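Local coordinates for molinate hydrolase (Gulosibacter molinativorax, PDB 4UB9), which probably hydrolyses non-peptide carbon–nitrogen bonds, using zinc, and is named for its action on the thiocarbamate herbicide molinate, at residues 451-454 with 455-458; 419-422 with 423-427; 375-379 with 380-384; 481-484 with 485-488. All coordinates share one frame; numbering follows the deposited sequence.

Followed from the N terminus, the contacts come in the order 3, 2, 1, 4. Each is a local turn or cap closing on itself, so they stand in series and none nests or crosses. Contact 3 starts helix 379-383 in the loop that follows strand 368-370. Contact 2 bends the chain between helices 415-421 and 424-429. Contact 1 shapes the loop between strands 447-450 and 464-469, and contact 4 turns the C-terminal tail. Spatially they form two pairs: Leu455, Pro454 and Ile458 of contact 1 pack on Ile419 of contact 2, while the tail of contact 4 folds back over Pro379 and Asp380 of contact 3. Contacts 2 and 3 lie about 28 Å apart, centre to centre.

Contact 1 of 4, residues 451-454 with 455-458; sequences DQDP and LADI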
ATOM      1  N   ASP A 451       9.860 -46.563 -18.459  1.00 44.35           N
ATOM      2  CA  ASP A 451      10.917 -47.565 -18.218  1.00 48.12           C
ATOM      3  C   ASP A 451      10.770 -48.316 -16.934  1.00 47.67           C
ATOM      4  O   ASP A 451      11.368 -49.351 -16.760  1.00 48.62           O
ATOM      5  CB  ASP A 451      12.277 -46.889 -18.136  1.00 49.91           C
ATOM      6  CG  ASP A 451      12.765 -46.447 -19.465  1.00 52.38           C
ATOM      7  OD1 ASP A 451      12.183 -46.880 -20.473  1.00 52.71           O
ATOM      8  OD2 ASP A 451      13.697 -45.623 -19.509  1.00 65.04           O
ATOM      9  N   GLN A 452      10.033 -47.751 -16.001  1.00 48.99           N
ATOM     10  CA  GLN A 452       9.804 -48.420 -14.751  1.00 45.61           C
ATOM     11  C   GLN A 452       8.353 -48.449 -14.389  1.00 48.19           C
ATOM     12  O   GLN A 452       7.536 -47.793 -15.028  1.00 46.40           O
ATOM     13  CB  GLN A 452      10.630 -47.800 -13.669  1.00 48.78           C
ATOM     14  CG  GLN A 452      12.087 -48.140 -13.872  1.00 54.23           C
ATOM     15  CD  GLN A 452      12.948 -47.363 -12.920  1.00 56.91           C
ATOM     16  OE1 GLN A 452      12.931 -47.591 -11.710  1.00 54.82           O
ATOM     17  NE2 GLN A 452      13.737 -46.458 -13.459  1.00 66.20           N
ATOM     18  N   ASP A 453       8.040 -49.251 -13.370  1.00 47.03           N
ATOM     19  CA  ASP A 453       6.683 -49.632 -13.035  1.00 41.64           C
ATOM     20  C   ASP A 453       5.993 -48.592 -12.149  1.00 39.91           C
ATOM     21  O   ASP A 453       6.283 -48.470 -10.949  1.00 39.15           O
ATOM     22  CB  ASP A 453       6.673 -50.984 -12.323  1.00 48.49           C
ATOM     23  CG  ASP A 453       5.257 -51.532 -12.092  1.00 56.70           C
ATOM     24  OD1 ASP A 453       4.274 -51.034 -12.688  1.00 58.56           O
ATOM     25  OD2 ASP A 453       5.134 -52.493 -11.326  1.00 58.87           O
ATOM     26  N   PRO A 454       5.020 -47.883 -12.714  1.00 36.88           N
ATOM     27  CA  PRO A 454       4.304 -46.861 -11.954  1.00 38.88           C
ATOM     28  C   PRO A 454       3.425 -47.415 -10.845  1.00 38.23           C
ATOM     29  O   PRO A 454       3.178 -46.726  -9.869  1.00 40.13           O
ATOM     30  CB  PRO A 454       3.460 -46.176 -13.007  1.00 39.13           C
ATOM     31  CG  PRO A 454       3.311 -47.153 -14.129  1.00 40.25           C
ATOM     32  CD  PRO A 454       4.522 -48.018 -14.096  1.00 39.84           C
ATOM     33  N   LEU A 455       3.026 -48.675 -10.950  1.00 41.76           N
ATOM     34  CA  LEU A 455       2.254 -49.307  -9.871  1.00 38.34           C
ATOM     35  C   LEU A 455       3.084 -49.695  -8.684  1.00 42.94           C
ATOM     36  O   LEU A 455       2.581 -49.826  -7.573  1.00 51.78           O
ATOM     37  CB  LEU A 455       1.530 -50.524 -10.398  1.00 42.85           C
ATOM     38  CG  LEU A 455       0.576 -50.139 -11.547  1.00 46.31           C
ATOM     39  CD1 LEU A 455       0.061 -51.362 -12.265  1.00 43.63           C
ATOM     40  CD2 LEU A 455      -0.592 -49.298 -11.014  1.00 50.36           C
ATOM     41  N   ALA A 456       4.366 -49.938  -8.906  1.00 42.38           N
ATOM     42  CA  ALA A 456       5.261 -50.301  -7.798  1.00 41.20           C
ATOM     43  C   ALA A 456       5.661 -49.055  -7.040  1.00 40.77           C
ATOM     44  O   ALA A 456       5.886 -49.075  -5.833  1.00 41.47           O
ATOM     45  CB  ALA A 456       6.515 -50.987  -8.340  1.00 43.16           C
ATOM     46  N   ASP A 457       5.839 -47.980  -7.799  1.00 43.18           N
ATOM     47  CA  ASP A 457       6.229 -46.661  -7.256  1.00 42.93           C
ATOM     48  C   ASP A 457       5.740 -45.554  -8.200  1.00 41.38           C
ATOM     49  O   ASP A 457       6.141 -45.492  -9.369  1.00 34.55           O
ATOM     50  CB  ASP A 457       7.733 -46.586  -7.066  1.00 47.28           C
ATOM     51  CG  ASP A 457       8.191 -45.298  -6.421  1.00 52.12           C
ATOM     52  OD1 ASP A 457       7.469 -44.252  -6.469  1.00 57.08           O
ATOM     53  OD2 ASP A 457       9.324 -45.329  -5.873  1.00 56.00           O
ATOM     54  N   ILE A 458       4.850 -44.708  -7.671  1.00 37.47           N
ATOM     55  CA  ILE A 458       4.134 -43.737  -8.486  1.00 34.95           C
ATOM     56  C   ILE A 458       5.062 -42.670  -9.081  1.00 35.27           C
ATOM     57  O   ILE A 458       4.866 -42.212 -10.231  1.00 31.29           O
ATOM     58  CB  ILE A 458       2.948 -43.115  -7.715  1.00 36.67           C
ATOM     59  CG1 ILE A 458       2.021 -42.393  -8.674  1.00 39.26           C
ATOM     60  CG2 ILE A 458       3.437 -42.223  -6.598  1.00 35.81           C
ATOM     61  CD1 ILE A 458       1.318 -43.293  -9.680  1.00 37.63           C
TER
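From Asp453 to Asp457 the backbone closes on one carbonyl: Asp453 O accepts Ala456 N at 3.2 Å, closing a type I turn round Pro454 and Leu455, and Asp457 N one residue further on. The carboxylate joins in as an Asx turn, and together these bonds make an Asx motif in the loop between strands 447-450 and 464-469 of the amidohydrolase fold. The two amides use the carbonyl differently: Asp457 N lies in the carbonyl plane, whereas Ala456 N comes from above it. Asn460 ND2 is a further donor to the same oxygen. With CG anti to the backbone N (chi1 -173°), the Asp453 carboxylate swings forward over the turn, and its OD1 takes Leu455 N at 3.2 Å from well above the carboxylate plane. Aspartate suits the place because its short arm reaches an amide two residues ahead. Proline suits the next, since its ring holds phi near the turn value and its missing N-H is not needed there. Its ring packs on Trp88, and Leu455 on Met416 and Ile419. Small Ala456 fits beside the carboxylate, its CB 3.6 Å from Asp453 OD2.

Contact 2 of 4, residues 419-422 with 423-427; sequences ILAG and TANPA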
ATOM      1  N   ILE A 419      -3.487 -43.119 -11.502  1.00 34.64           N
ATOM      2  CA  ILE A 419      -3.181 -43.091 -12.941  1.00 31.58           C
ATOM      3  C   ILE A 419      -4.427 -42.825 -13.715  1.00 33.06           C
ATOM      4  O   ILE A 419      -4.398 -42.129 -14.724  1.00 35.87           O
ATOM      5  CB  ILE A 419      -2.542 -44.404 -13.417  1.00 31.61           C
ATOM      6  CG1 ILE A 419      -1.136 -44.511 -12.825  1.00 33.25           C
ATOM      7  CG2 ILE A 419      -2.435 -44.448 -14.939  1.00 31.05           C
ATOM      8  CD1 ILE A 419      -0.516 -45.886 -12.907  1.00 35.00           C
ATOM      9  N   LEU A 420      -5.522 -43.443 -13.286  1.00 33.93           N
ATOM     10  CA  LEU A 420      -6.816 -43.216 -13.933  1.00 36.81           C
ATOM     11  C   LEU A 420      -7.285 -41.750 -13.748  1.00 34.89           C
ATOM     12  O   LEU A 420      -7.818 -41.177 -14.671  1.00 37.16           O
ATOM     13  CB  LEU A 420      -7.921 -44.140 -13.404  1.00 39.14           C
ATOM     14  CG  LEU A 420      -7.766 -45.653 -13.582  1.00 45.82           C
ATOM     15  CD1 LEU A 420      -9.138 -46.320 -13.578  1.00 40.61           C
ATOM     16  CD2 LEU A 420      -6.991 -46.027 -14.839  1.00 40.90           C
ATOM     17  N   ALA A 421      -7.025 -41.172 -12.585  1.00 32.50           N
ATOM     18  CA  ALA A 421      -7.320 -39.774 -12.347  1.00 32.61           C
ATOM     19  C   ALA A 421      -6.642 -38.895 -13.373  1.00 32.28           C
ATOM     20  O   ALA A 421      -7.177 -37.872 -13.766  1.00 35.66           O
ATOM     21  CB  ALA A 421      -6.924 -39.347 -10.954  1.00 31.98           C
ATOM     22  N   GLY A 422      -5.500 -39.345 -13.851  1.00 33.65           N
ATOM     23  CA  GLY A 422      -4.733 -38.630 -14.833  1.00 32.14           C
ATOM     24  C   GLY A 422      -4.866 -39.128 -16.244  1.00 33.48           C
ATOM     25  O   GLY A 422      -4.109 -38.729 -17.089  1.00 35.83           O
ATOM     26  N   THR A 423      -5.771 -40.055 -16.489  1.00 33.39           N
ATOM     27  CA  THR A 423      -5.984 -40.545 -17.835  1.00 33.53           C
ATOM     28  C   THR A 423      -7.435 -40.585 -18.240  1.00 36.05           C
ATOM     29  O   THR A 423      -7.931 -39.702 -18.892  1.00 37.02           O
ATOM     30  CB  THR A 423      -5.383 -41.947 -18.038  1.00 36.26           C
ATOM     31  OG1 THR A 423      -5.596 -42.737 -16.876  1.00 32.18           O
ATOM     32  CG2 THR A 423      -3.925 -41.850 -18.297  1.00 39.34           C
ATOM     33  N   ALA A 424      -8.093 -41.659 -17.855  1.00 32.93           N
ATOM     34  CA  ALA A 424      -9.470 -41.903 -18.170  1.00 35.77           C
ATOM     35  C   ALA A 424     -10.444 -40.941 -17.527  1.00 33.72           C
ATOM     36  O   ALA A 424     -11.400 -40.563 -18.129  1.00 32.05           O
ATOM     37  CB  ALA A 424      -9.832 -43.330 -17.832  1.00 39.24           C
ATOM     38  N   ASN A 425     -10.200 -40.585 -16.283  1.00 33.72           N
ATOM     39  CA  ASN A 425     -11.158 -39.824 -15.515  1.00 32.89           C
ATOM     40  C   ASN A 425     -11.478 -38.414 -15.999  1.00 33.89           C
ATOM     41  O   ASN A 425     -12.621 -38.058 -16.075  1.00 36.72           O
ATOM     42  CB  ASN A 425     -10.777 -39.852 -14.040  1.00 31.25           C
ATOM     43  CG  ASN A 425     -10.816 -41.248 -13.443  1.00 31.56           C
ATOM     44  OD1 ASN A 425     -10.536 -41.424 -12.293  1.00 34.17           O
ATOM     45  ND2 ASN A 425     -11.151 -42.228 -14.232  1.00 33.06           N
ATOM     46  N   PRO A 426     -10.477 -37.635 -16.373  1.00 35.82           N
ATOM     47  CA  PRO A 426     -10.740 -36.339 -16.970  1.00 36.17           C
ATOM     48  C   PRO A 426     -11.498 -36.495 -18.266  1.00 36.36           C
ATOM     49  O   PRO A 426     -12.416 -35.751 -18.530  1.00 41.10           O
ATOM     50  CB  PRO A 426      -9.355 -35.786 -17.273  1.00 34.46           C
ATOM     51  CG  PRO A 426      -8.407 -36.633 -16.537  1.00 35.04           C
ATOM     52  CD  PRO A 426      -9.043 -37.919 -16.214  1.00 36.68           C
ATOM     53  N   ALA A 427     -11.087 -37.452 -19.067  1.00 34.52           N
ATOM     54  CA  ALA A 427     -11.702 -37.656 -20.354  1.00 35.80           C
ATOM     55  C   ALA A 427     -13.197 -37.906 -20.193  1.00 40.39           C
ATOM     56  O   ALA A 427     -14.003 -37.438 -20.994  1.00 41.17           O
ATOM     57  CB  ALA A 427     -11.058 -38.826 -21.071  1.00 36.58           C
TER
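Between Leu420 and Asn425 the chain leaves helix 415-421, bends at Gly422 and Thr423, and enters helix 424-429; Ala421 CA and Asn425 CA lie 5.0 Å apart across the bend. This tight junction between two helices, closed by a pi-turn, belongs to a fold of the TIM-barrel clan, where it packs against strands 88-95 and 368-370. Leu420 O is gripped twice, by Thr423 N at 3.0 Å and by Asn425 N at 2.9 Å, and the two amides come from opposite faces of its carbonyl plane. The Asn425 bond links residues five apart and closes the six-residue pi-turn, so Leu420 O, near the end of one helix, is tied to the first turn of the next. Thr423 adds a side-chain bond: its OG1 sits between the backbone N and the carbonyl carbon (chi1 39°), which turns the hydroxyl back to donate to Ile419 O at 2.5 Å from above the carbonyl plane. Threonine suits this buried corner because it supplies that donor while its methyl lies by Gly422, and packs on Pro91 and Leu93. Gly422, with no side chain, leaves the helical path in a confined place and pairs through its backbone with Val94. Pro426 fits the first turn of the new helix, where a missing N-H costs little; its ring lies over the end of the old one, with Pro426 CD 3.1 Å from Ala421 O.

Contact 3 of 4, residues 375-379 with 380-384; sequences GCTDP and DILED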
ATOM      1  N   GLY A 375       0.860 -23.778 -14.737  1.00 31.33           N
ATOM      2  CA  GLY A 375       1.218 -22.940 -15.893  1.00 33.90           C
ATOM      3  C   GLY A 375       2.707 -22.939 -16.129  1.00 32.71           C
ATOM      4  O   GLY A 375       3.481 -23.386 -15.315  1.00 30.35           O
ATOM      5  N   CYS A 376       3.100 -22.441 -17.279  1.00 36.85           N
ATOM      6  CA  CYS A 376       4.510 -22.307 -17.604  1.00 36.63           C
ATOM      7  C   CYS A 376       4.999 -20.966 -17.070  1.00 36.48           C
ATOM      8  O   CYS A 376       4.900 -19.904 -17.702  1.00 35.50           O
ATOM      9  CB  CYS A 376       4.743 -22.475 -19.096  1.00 38.46           C
ATOM     10  SG  CYS A 376       6.454 -22.117 -19.535  1.00 48.56           S
ATOM     11  N   THR A 377       5.556 -21.036 -15.879  1.00 37.72           N
ATOM     12  CA  THR A 377       5.906 -19.862 -15.103  1.00 37.91           C
ATOM     13  C   THR A 377       7.137 -19.145 -15.624  1.00 37.21           C
ATOM     14  O   THR A 377       8.124 -19.752 -16.007  1.00 36.94           O
ATOM     15  CB  THR A 377       6.147 -20.245 -13.627  1.00 39.03           C
ATOM     16  OG1 THR A 377       5.035 -21.028 -13.193  1.00 39.92           O
ATOM     17  CG2 THR A 377       6.253 -18.999 -12.728  1.00 35.61           C
ATOM     18  N   ASP A 378       7.056 -17.822 -15.644  1.00 36.07           N
ATOM     19  CA  ASP A 378       8.151 -17.018 -16.179  1.00 36.51           C
ATOM     20  C   ASP A 378       9.442 -17.309 -15.414  1.00 33.59           C
ATOM     21  O   ASP A 378       9.444 -17.293 -14.178  1.00 31.48           O
ATOM     22  CB  ASP A 378       7.819 -15.527 -16.085  1.00 36.02           C
ATOM     23  CG  ASP A 378       8.774 -14.664 -16.884  1.00 35.73           C
ATOM     24  OD1 ASP A 378       9.845 -14.314 -16.341  1.00 35.95           O
ATOM     25  OD2 ASP A 378       8.447 -14.309 -18.029  1.00 34.91           O
ATOM     26  N   PRO A 379      10.550 -17.499 -16.130  1.00 32.23           N
ATOM     27  CA  PRO A 379      11.835 -17.817 -15.456  1.00 31.51           C
ATOM     28  C   PRO A 379      12.340 -16.765 -14.523  1.00 32.50           C
ATOM     29  O   PRO A 379      12.931 -17.093 -13.512  1.00 37.06           O
ATOM     30  CB  PRO A 379      12.803 -17.986 -16.597  1.00 36.19           C
ATOM     31  CG  PRO A 379      12.137 -17.400 -17.801  1.00 37.72           C
ATOM     32  CD  PRO A 379      10.663 -17.536 -17.588  1.00 33.93           C
ATOM     33  N   ASP A 380      12.024 -15.507 -14.767  1.00 34.50           N
ATOM     34  CA  ASP A 380      12.381 -14.472 -13.769  1.00 37.39           C
ATOM     35  C   ASP A 380      11.684 -14.697 -12.438  1.00 34.92           C
ATOM     36  O   ASP A 380      12.240 -14.410 -11.370  1.00 37.14           O
ATOM     37  CB  ASP A 380      12.089 -13.042 -14.240  1.00 38.65           C
ATOM     38  CG  ASP A 380      13.134 -12.496 -15.155  1.00 35.34           C
ATOM     39  OD1 ASP A 380      14.311 -12.910 -15.087  1.00 39.99           O
ATOM     40  OD2 ASP A 380      12.782 -11.601 -15.940  1.00 37.84           O
ATOM     41  N   ILE A 381      10.455 -15.186 -12.496  1.00 35.99           N
ATOM     42  CA  ILE A 381       9.678 -15.473 -11.267  1.00 38.21           C
ATOM     43  C   ILE A 381      10.144 -16.761 -10.594  1.00 36.27           C
ATOM     44  O   ILE A 381      10.224 -16.846  -9.373  1.00 36.07           O
ATOM     45  CB  ILE A 381       8.169 -15.572 -11.574  1.00 42.63           C
ATOM     46  CG1 ILE A 381       7.622 -14.204 -11.993  1.00 44.38           C
ATOM     47  CG2 ILE A 381       7.367 -16.114 -10.387  1.00 37.56           C
ATOM     48  CD1 ILE A 381       7.374 -13.285 -10.820  1.00 42.14           C
ATOM     49  N   LEU A 382      10.416 -17.773 -11.393  1.00 38.56           N
ATOM     50  CA  LEU A 382      11.022 -19.018 -10.852  1.00 38.80           C
ATOM     51  C   LEU A 382      12.351 -18.734 -10.165  1.00 36.23           C
ATOM     52  O   LEU A 382      12.660 -19.249  -9.090  1.00 37.26           O
ATOM     53  CB  LEU A 382      11.265 -20.033 -11.951  1.00 35.21           C
ATOM     54  CG  LEU A 382      10.003 -20.631 -12.567  1.00 37.71           C
ATOM     55  CD1 LEU A 382      10.385 -21.587 -13.702  1.00 34.18           C
ATOM     56  CD2 LEU A 382       9.156 -21.353 -11.530  1.00 38.47           C
ATOM     57  N   GLU A 383      13.132 -17.892 -10.823  1.00 36.49           N
ATOM     58  CA  GLU A 383      14.454 -17.525 -10.357  1.00 37.90           C
ATOM     59  C   GLU A 383      14.417 -16.906  -8.939  1.00 37.14           C
ATOM     60  O   GLU A 383      15.374 -16.969  -8.222  1.00 34.25           O
ATOM     61  CB  GLU A 383      15.084 -16.550 -11.369  1.00 39.73           C
ATOM     62  CG  GLU A 383      16.558 -16.305 -11.176  1.00 44.75           C
ATOM     63  CD  GLU A 383      17.400 -17.568 -11.439  1.00 51.55           C
ATOM     64  OE1 GLU A 383      17.053 -18.378 -12.327  1.00 48.90           O
ATOM     65  OE2 GLU A 383      18.376 -17.779 -10.688  1.00 58.40           O
ATOM     66  N   ASP A 384      13.309 -16.273  -8.572  1.00 40.55           N
ATOM     67  CA  ASP A 384      13.146 -15.701  -7.223  1.00 42.18           C
ATOM     68  C   ASP A 384      12.995 -16.745  -6.137  1.00 41.86           C
ATOM     69  O   ASP A 384      13.129 -16.426  -4.963  1.00 44.36           O
ATOM     70  CB  ASP A 384      11.869 -14.834  -7.108  1.00 43.15           C
ATOM     71  CG  ASP A 384      11.978 -13.458  -7.783  1.00 45.67           C
ATOM     72  OD1 ASP A 384      12.980 -13.147  -8.465  1.00 45.99           O
ATOM     73  OD2 ASP A 384      11.003 -12.678  -7.624  1.00 46.94           O
TER
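Asp378 O is gripped by two amides ahead of it, Leu382 N at 3.0 Å in the carbonyl plane and Ile381 N by a weak bond at a poorer angle. Asp378 is the N-cap of helix 379-383: its OD1 accepts Asp380 N at 2.9 Å, on the anti side of the carboxylate. A chi1 of -168° carries the carboxylate away from its own N and forward to that amide. Pro379 follows aptly, as its nitrogen has no hydrogen to satisfy in the first turn, and Pro379 O takes Glu383 N at 2.8 Å. Thr377 and Leu382 flank the cap in the positions of a hydrophobic staple, Thr377 CB against Leu382 CD2, and Ile381 crosses Thr377 at about a right angle. Thr377 OG1 meanwhile bonds Asp102. Asp378 and Asp380 lie side by side, their carboxylates close in spite of like charge. Arg490 bridges them, and Asp380 also meets Tyr488 of its own chain and, across the interface, Arg203 of the second subunit; these partners, with the helix start, would probably keep both acids ionised. Carboxylates thus suit a corner where a cap meets a subunit interface. Asp378 OD1 stands 4.0 Å from Asp380 OD2.

Contact 4 of 4, residues 481-484 with 485-488; sequences LSPL and VTAY
Leu484 and Ala487 are the two ends of a type I beta turn in the C-terminal tail: Ala487 N makes a weak bond to Leu484 O at 3.4 Å, with Val485 and Thr486 at the corners. Leu484, Val485 and Pro483 have the most surface buried in it. A water lies 2.8 Å from Leu484 O, but its placing is doubtful because it crowds Ala487 O. The Leu484 side chain leaves the turn for helices 111-118 and 122-135, a natural place for a branched apolar residue, and Val485 packs on the same two helices, both touching Phe118 and Val125, while Val485 also meets Pro379. A chi1 of -1° leaves CG1 of Val485 nearly eclipsed with its backbone N, which may reflect strain or an uncertain fit. Pro483 faces the other limb. Its ring restricts phi, and the residue is extended just before the turn. Pro483 CB comes 3.5 Å from Thr486 OG1 and 4.2 Å from Ala487 CB, where the small Ala487 methyl meets the CB edge of the proline in a loose apolar contact. A chi1 of 56° tucks the Thr486 hydroxyl over its own backbone, from where it bonds Glu128 OE2; that oxygen takes Leu484 N as well, OE1 takes Val485 N, and three donors on one carboxylate would probably hold Glu128 ionised. The turn is thus probably held less by its own weak bond than by Glu128 of helix 122-135 and the apolar side chains packed beside it.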
ATOM      1  N   LEU A 481       9.768 -26.197 -29.076  1.00 37.31           N
ATOM      2  CA  LEU A 481      10.498 -25.975 -30.321  1.00 38.46           C
ATOM      3  C   LEU A 481      11.147 -24.616 -30.394  1.00 43.90           C
ATOM      4  O   LEU A 481      12.260 -24.512 -30.856  1.00 52.43           O
ATOM      5  CB  LEU A 481       9.572 -26.136 -31.525  1.00 39.14           C
ATOM      6  CG  LEU A 481       9.022 -27.580 -31.719  1.00 42.53           C
ATOM      7  CD1 LEU A 481       8.127 -27.613 -32.957  1.00 41.70           C
ATOM      8  CD2 LEU A 481      10.127 -28.630 -31.809  1.00 37.82           C
ATOM      9  N   SER A 482      10.458 -23.560 -29.971  1.00 44.19           N
ATOM     10  CA  SER A 482      11.057 -22.215 -29.960  1.00 40.52           C
ATOM     11  C   SER A 482      10.859 -21.564 -28.630  1.00 41.35           C
ATOM     12  O   SER A 482       9.868 -20.877 -28.400  1.00 35.63           O
ATOM     13  CB  SER A 482      10.456 -21.323 -31.021  1.00 44.28           C
ATOM     14  OG  SER A 482      10.418 -22.002 -32.254  1.00 54.42           O
ATOM     15  N   PRO A 483      11.819 -21.758 -27.739  1.00 37.43           N
ATOM     16  CA  PRO A 483      11.643 -21.142 -26.454  1.00 40.08           C
ATOM     17  C   PRO A 483      11.288 -19.680 -26.577  1.00 40.26           C
ATOM     18  O   PRO A 483      11.917 -18.941 -27.331  1.00 41.98           O
ATOM     19  CB  PRO A 483      13.010 -21.337 -25.772  1.00 40.92           C
ATOM     20  CG  PRO A 483      13.548 -22.605 -26.396  1.00 36.47           C
ATOM     21  CD  PRO A 483      13.066 -22.541 -27.822  1.00 38.06           C
ATOM     22  N   LEU A 484      10.267 -19.297 -25.824  1.00 37.04           N
ATOM     23  CA  LEU A 484       9.762 -17.939 -25.842  1.00 37.49           C
ATOM     24  C   LEU A 484       9.769 -17.437 -24.408  1.00 39.22           C
ATOM     25  O   LEU A 484      10.669 -16.682 -24.022  1.00 37.55           O
ATOM     26  CB  LEU A 484       8.381 -17.897 -26.484  1.00 38.61           C
ATOM     27  CG  LEU A 484       7.755 -16.524 -26.662  1.00 39.74           C
ATOM     28  CD1 LEU A 484       8.663 -15.565 -27.424  1.00 38.50           C
ATOM     29  CD2 LEU A 484       6.431 -16.673 -27.387  1.00 41.60           C
ATOM     30  N   VAL A 485       8.818 -17.881 -23.583  1.00 39.11           N
ATOM     31  CA  VAL A 485       8.906 -17.499 -22.163  1.00 37.70           C
ATOM     32  C   VAL A 485      10.054 -18.212 -21.478  1.00 34.87           C
ATOM     33  O   VAL A 485      10.699 -17.643 -20.603  1.00 29.89           O
ATOM     34  CB  VAL A 485       7.570 -17.498 -21.347  1.00 38.22           C
ATOM     35  CG1 VAL A 485       6.374 -17.876 -22.158  1.00 44.08           C
ATOM     36  CG2 VAL A 485       7.669 -18.247 -20.051  1.00 37.05           C
ATOM     37  N   THR A 486      10.338 -19.437 -21.914  1.00 38.23           N
ATOM     38  CA  THR A 486      11.455 -20.202 -21.316  1.00 42.17           C
ATOM     39  C   THR A 486      12.829 -19.813 -21.827  1.00 42.16           C
ATOM     40  O   THR A 486      13.813 -20.255 -21.285  1.00 42.31           O
ATOM     41  CB  THR A 486      11.304 -21.727 -21.474  1.00 38.17           C
ATOM     42  OG1 THR A 486      11.166 -22.053 -22.861  1.00 39.57           O
ATOM     43  CG2 THR A 486      10.130 -22.181 -20.680  1.00 37.56           C
ATOM     44  N   ALA A 487      12.889 -19.007 -22.876  1.00 43.69           N
ATOM     45  CA  ALA A 487      14.190 -18.448 -23.314  1.00 43.39           C
ATOM     46  C   ALA A 487      14.871 -17.734 -22.172  1.00 39.90           C
ATOM     47  O   ALA A 487      14.338 -16.804 -21.592  1.00 43.98           O
ATOM     48  CB  ALA A 487      14.026 -17.511 -24.505  1.00 42.42           C
ATOM     49  N   TYR A 488      16.073 -18.179 -21.862  1.00 43.62           N
ATOM     50  CA  TYR A 488      16.785 -17.692 -20.700  1.00 41.81           C
ATOM     51  C   TYR A 488      18.262 -18.032 -20.797  1.00 43.84           C
ATOM     52  O   TYR A 488      18.613 -19.111 -21.227  1.00 50.67           O
ATOM     53  CB  TYR A 488      16.213 -18.335 -19.444  1.00 40.53           C
ATOM     54  CG  TYR A 488      16.170 -17.440 -18.227  1.00 39.22           C
ATOM     55  CD1 TYR A 488      15.426 -16.248 -18.245  1.00 38.30           C
ATOM     56  CD2 TYR A 488      16.837 -17.778 -17.059  1.00 34.26           C
ATOM     57  CE1 TYR A 488      15.373 -15.418 -17.143  1.00 35.72           C
ATOM     58  CE2 TYR A 488      16.788 -16.952 -15.952  1.00 34.58           C
ATOM     59  CZ  TYR A 488      16.048 -15.773 -16.000  1.00 38.25           C
ATOM     60  OH  TYR A 488      15.941 -14.952 -14.899  1.00 44.44           O
TER
HETATM   61  O   HOH W   1      12.426 -15.462 -22.199  1.00 30.00           O